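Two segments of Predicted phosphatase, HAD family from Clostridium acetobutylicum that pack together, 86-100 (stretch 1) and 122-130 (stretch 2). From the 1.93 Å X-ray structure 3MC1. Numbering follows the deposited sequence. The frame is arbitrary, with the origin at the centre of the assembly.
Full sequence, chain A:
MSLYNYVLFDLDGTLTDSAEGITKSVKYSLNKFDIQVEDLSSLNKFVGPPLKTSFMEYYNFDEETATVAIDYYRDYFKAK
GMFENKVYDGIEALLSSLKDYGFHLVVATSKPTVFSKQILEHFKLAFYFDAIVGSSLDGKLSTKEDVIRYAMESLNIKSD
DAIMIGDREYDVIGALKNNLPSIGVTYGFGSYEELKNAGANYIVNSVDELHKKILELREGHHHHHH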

# COMPACT_ATOMS: atom_id res chain seq x y z
N LYS A 86 -5.59 6.02 -10.35
CA LYS A 86 -4.67 6.24 -11.46
C LYS A 86 -3.37 5.53 -11.14
O LYS A 86 -3.01 5.41 -9.98
CB LYS A 86 -4.37 7.73 -11.65
CG LYS A 86 -5.55 8.59 -12.08
CD LYS A 86 -5.19 10.09 -12.08
CE LYS A 86 -4.80 10.59 -10.69
NZ LYS A 86 -4.64 12.07 -10.64
N VAL A 87 -2.67 5.07 -12.17
CA VAL A 87 -1.37 4.42 -11.97
C VAL A 87 -0.34 5.54 -12.07
O VAL A 87 -0.46 6.40 -12.94
CB VAL A 87 -1.10 3.36 -13.06
CG1 VAL A 87 0.32 2.83 -12.94
CG2 VAL A 87 -2.10 2.22 -12.93
N TYR A 88 0.65 5.55 -11.17
CA TYR A 88 1.67 6.60 -11.22
C TYR A 88 2.45 6.47 -12.52
O TYR A 88 2.72 5.36 -12.98
CB TYR A 88 2.64 6.48 -10.04
CG TYR A 88 2.10 6.97 -8.71
CD1 TYR A 88 1.92 8.33 -8.45
CD2 TYR A 88 1.77 6.06 -7.70
CE1 TYR A 88 1.43 8.77 -7.22
CE2 TYR A 88 1.29 6.49 -6.47
CZ TYR A 88 1.11 7.84 -6.23
OH TYR A 88 0.60 8.24 -5.02
N ASP A 89 2.80 7.61 -13.12
CA ASP A 89 3.57 7.60 -14.36
C ASP A 89 4.88 6.84 -14.15
O ASP A 89 5.54 6.96 -13.11
CB ASP A 89 3.90 9.02 -14.82
CG ASP A 89 2.66 9.82 -15.20
OD1 ASP A 89 1.77 9.25 -15.87
OD2 ASP A 89 2.59 11.01 -14.83
N GLY A 90 5.25 6.04 -15.15
CA GLY A 90 6.49 5.29 -15.08
C GLY A 90 6.40 3.94 -14.40
O GLY A 90 7.27 3.10 -14.60
N ILE A 91 5.34 3.71 -13.62
CA ILE A 91 5.20 2.44 -12.91
C ILE A 91 5.16 1.20 -13.80
O ILE A 91 5.89 0.25 -13.55
CB ILE A 91 3.97 2.43 -11.97
CG1 ILE A 91 4.27 3.24 -10.71
CG2 ILE A 91 3.61 0.99 -11.61
CD1 ILE A 91 5.42 2.70 -9.87
N GLU A 92 4.31 1.17 -14.81
CA GLU A 92 4.28 -0.02 -15.65
C GLU A 92 5.64 -0.24 -16.32
O GLU A 92 6.10 -1.38 -16.43
CB GLU A 92 3.18 0.07 -16.71
CG GLU A 92 3.21 -1.08 -17.69
CD GLU A 92 1.91 -1.25 -18.45
OE1 GLU A 92 1.14 -0.26 -18.55
OE2 GLU A 92 1.65 -2.36 -18.95
N ALA A 93 6.28 0.84 -16.76
CA ALA A 93 7.61 0.74 -17.38
C ALA A 93 8.56 0.09 -16.37
O ALA A 93 9.35 -0.80 -16.71
CB ALA A 93 8.10 2.12 -17.75
N LEU A 94 8.48 0.52 -15.12
CA LEU A 94 9.30 -0.02 -14.04
C LEU A 94 9.09 -1.53 -13.88
O LEU A 94 10.05 -2.30 -13.90
CB LEU A 94 8.98 0.68 -12.71
CG LEU A 94 9.66 0.08 -11.46
CD1 LEU A 94 11.18 0.22 -11.57
CD2 LEU A 94 9.16 0.78 -10.21
N LEU A 95 7.82 -1.93 -13.73
CA LEU A 95 7.47 -3.33 -13.56
C LEU A 95 7.97 -4.19 -14.71
O LEU A 95 8.48 -5.29 -14.49
CB LEU A 95 5.95 -3.48 -13.46
CG LEU A 95 5.29 -2.74 -12.30
CD1 LEU A 95 3.76 -2.92 -12.36
CD2 LEU A 95 5.83 -3.29 -10.99
N SER A 96 7.79 -3.70 -15.94
CA SER A 96 8.24 -4.45 -17.11
C SER A 96 9.75 -4.64 -17.04
O SER A 96 10.25 -5.76 -17.14
CB SER A 96 7.87 -3.71 -18.40
OG SER A 96 8.18 -4.49 -19.54
N SER A 97 10.48 -3.53 -16.84
CA SER A 97 11.94 -3.57 -16.76
C SER A 97 12.43 -4.56 -15.69
O SER A 97 13.34 -5.35 -15.94
CB SER A 97 12.48 -2.17 -16.46
OG SER A 97 13.91 -2.18 -16.37
N LEU A 98 11.80 -4.53 -14.52
CA LEU A 98 12.21 -5.43 -13.44
C LEU A 98 12.01 -6.90 -13.77
O LEU A 98 12.88 -7.72 -13.48
CB LEU A 98 11.48 -5.08 -12.14
CG LEU A 98 11.70 -3.68 -11.55
CD1 LEU A 98 10.94 -3.57 -10.23
CD2 LEU A 98 13.20 -3.43 -11.34
N LYS A 99 10.88 -7.26 -14.37
CA LYS A 99 10.66 -8.66 -14.70
C LYS A 99 11.63 -9.10 -15.79
O LYS A 99 12.00 -10.27 -15.88
CB LYS A 99 9.22 -8.91 -15.18
CG LYS A 99 8.20 -8.98 -14.06
CD LYS A 99 6.95 -9.76 -14.48
CE LYS A 99 7.24 -11.25 -14.60
NZ LYS A 99 6.04 -12.05 -15.03
N ASP A 100 12.06 -8.16 -16.62
CA ASP A 100 13.00 -8.50 -17.68
C ASP A 100 14.31 -8.90 -17.00
O ASP A 100 14.93 -9.89 -17.37
CB ASP A 100 13.24 -7.30 -18.60
CG ASP A 100 13.63 -7.73 -20.01
OD1 ASP A 100 14.54 -8.59 -20.14
OD2 ASP A 100 13.03 -7.22 -20.97
N HIS A 122 -7.83 -4.31 -13.34
CA HIS A 122 -8.51 -3.20 -14.01
C HIS A 122 -7.48 -2.34 -14.73
O HIS A 122 -7.71 -1.87 -15.85
CB HIS A 122 -9.25 -2.34 -12.98
CG HIS A 122 -9.92 -1.13 -13.58
ND1 HIS A 122 -11.05 -1.21 -14.36
CD2 HIS A 122 -9.59 0.18 -13.52
CE1 HIS A 122 -11.39 0.00 -14.76
NE2 HIS A 122 -10.53 0.87 -14.26
N PHE A 123 -6.34 -2.13 -14.09
CA PHE A 123 -5.29 -1.31 -14.67
C PHE A 123 -4.32 -2.08 -15.57
O PHE A 123 -3.36 -1.51 -16.09
CB PHE A 123 -4.54 -0.55 -13.57
CG PHE A 123 -5.32 0.61 -13.01
CD1 PHE A 123 -5.65 1.70 -13.82
CD2 PHE A 123 -5.77 0.61 -11.69
CE1 PHE A 123 -6.41 2.76 -13.33
CE2 PHE A 123 -6.53 1.67 -11.19
CZ PHE A 123 -6.85 2.75 -12.01
N LYS A 124 -4.59 -3.37 -15.75
CA LYS A 124 -3.79 -4.24 -16.61
C LYS A 124 -2.34 -4.44 -16.17
O LYS A 124 -1.44 -4.59 -17.00
CB LYS A 124 -3.83 -3.69 -18.04
CG LYS A 124 -5.26 -3.45 -18.53
CD LYS A 124 -5.28 -2.71 -19.84
CE LYS A 124 -6.71 -2.37 -20.26
NZ LYS A 124 -6.75 -1.78 -21.63
N LEU A 125 -2.11 -4.46 -14.86
CA LEU A 125 -0.76 -4.64 -14.32
C LEU A 125 -0.68 -5.95 -13.54
O LEU A 125 0.40 -6.34 -13.10
CB LEU A 125 -0.41 -3.49 -13.37
CG LEU A 125 -0.49 -2.04 -13.85
CD1 LEU A 125 -0.14 -1.11 -12.70
CD2 LEU A 125 0.47 -1.80 -15.02
N ALA A 126 -1.81 -6.64 -13.40
CA ALA A 126 -1.84 -7.87 -12.60
C ALA A 126 -0.83 -8.97 -12.94
O ALA A 126 -0.27 -9.59 -12.04
CB ALA A 126 -3.25 -8.45 -12.62
N PHE A 127 -0.60 -9.21 -14.22
CA PHE A 127 0.32 -10.28 -14.60
C PHE A 127 1.80 -10.03 -14.38
O PHE A 127 2.63 -10.94 -14.54
CB PHE A 127 0.02 -10.66 -16.05
CG PHE A 127 -1.25 -11.44 -16.20
CD1 PHE A 127 -1.37 -12.71 -15.66
CD2 PHE A 127 -2.35 -10.88 -16.85
CE1 PHE A 127 -2.56 -13.42 -15.76
CE2 PHE A 127 -3.55 -11.58 -16.96
CZ PHE A 127 -3.66 -12.85 -16.42
N TYR A 128 2.15 -8.80 -14.01
CA TYR A 128 3.55 -8.48 -13.73
C TYR A 128 3.91 -9.07 -12.38
O TYR A 128 5.09 -9.22 -12.04
CB TYR A 128 3.75 -6.97 -13.66
CG TYR A 128 3.73 -6.24 -14.98
CD1 TYR A 128 4.69 -6.51 -15.97
CD2 TYR A 128 2.76 -5.27 -15.25
CE1 TYR A 128 4.68 -5.82 -17.18
CE2 TYR A 128 2.75 -4.57 -16.46
CZ TYR A 128 3.72 -4.86 -17.42
OH TYR A 128 3.71 -4.17 -18.61
N PHE A 129 2.89 -9.44 -11.61
CA PHE A 129 3.11 -9.96 -10.26
C PHE A 129 2.97 -11.45 -10.08
O PHE A 129 2.10 -12.08 -10.68
CB PHE A 129 2.15 -9.24 -9.30
CG PHE A 129 2.35 -7.75 -9.26
CD1 PHE A 129 3.40 -7.20 -8.53
CD2 PHE A 129 1.55 -6.91 -10.04
CE1 PHE A 129 3.67 -5.83 -8.58
CE2 PHE A 129 1.81 -5.54 -10.10
CZ PHE A 129 2.87 -5.00 -9.37
N ASP A 130 3.84 -12.00 -9.24
CA ASP A 130 3.84 -13.42 -8.89
C ASP A 130 2.70 -13.67 -7.91
O ASP A 130 2.15 -14.77 -7.85
CB ASP A 130 5.16 -13.79 -8.23
CG ASP A 130 6.24 -14.13 -9.22
OD1 ASP A 130 6.21 -13.61 -10.36
OD2 ASP A 130 7.14 -14.91 -8.86

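A helix often packs against an irregular segment by offering one face of its regular ladder, while the segment folds so that selected side chains meet that face at advancing positions. These two stretches of a predicted HAD-family phosphatase illustrate the principle. Stretch 1 enters through a type II turn from Y88 to I91, where G90 takes the positive phi that favours glycine and caps the helix beginning at I91. Stretch 2 leaves the end of another helix and advances in the same sense along the first: V87 lies nearest F123, E92 nearest L125, and L95 nearest Y128, with CA separations of 7.4, 7.0 and 6.5 Å. Together they bury 597 Å².

The walk begins at F123, whose ring receives V87 obliquely, V87 CG2 lying 3.6 Å from F123 CG. This is simple apolar packing ahead of the helix. K124 then adopts positive phi in a Schellman motif, ending the preceding helix; its side chain leads away and contributes little.

Beyond this turn L125 points toward stretch 1, and this buried leucine spans the start of the helix. L125 CD1 lies 3.9 Å from V87 CG2 and 4.3 Å from L95 CD1, while L125 CD2 comes within 3.7 Å of E92 CB. The aliphatic base of a glutamate can thus serve as packing surface even when its carboxylate is engaged by a tyrosine of the same segment.

From A126 to Y128 the chain tightens into a 3-10 segment, with Y128 N bonded to L125 O at 3.2 Å. A126 faces away, and the F127 ring also leads away from the helix, but Y128 points toward it and has the largest covered area of either stretch, 116 Å². L95 CB sits over one face of its ring, 4.1 Å from the Y128 ring centroid and 20° off the normal, a CH-pi contact. Near the ring plane, Y128 OH donates a 2.8 Å hydrogen bond to E92 OE2, joining a neutral hydroxyl to a charged acceptor. Farther along the helix, the aliphatic part of K99 packs against the backbone, with K99 CD 3.1 Å from Y128 O, a close approach that is not a hydrogen bond.

F129 completes the apolar cluster. Its CA-to-CB bond points away, yet the end of the ring comes nearer, bringing F129 CZ within 3.7 Å of L95 CD1. L95 consequently touches L125, Y128 and F129, linking three side chains of an irregular segment through a single helical position.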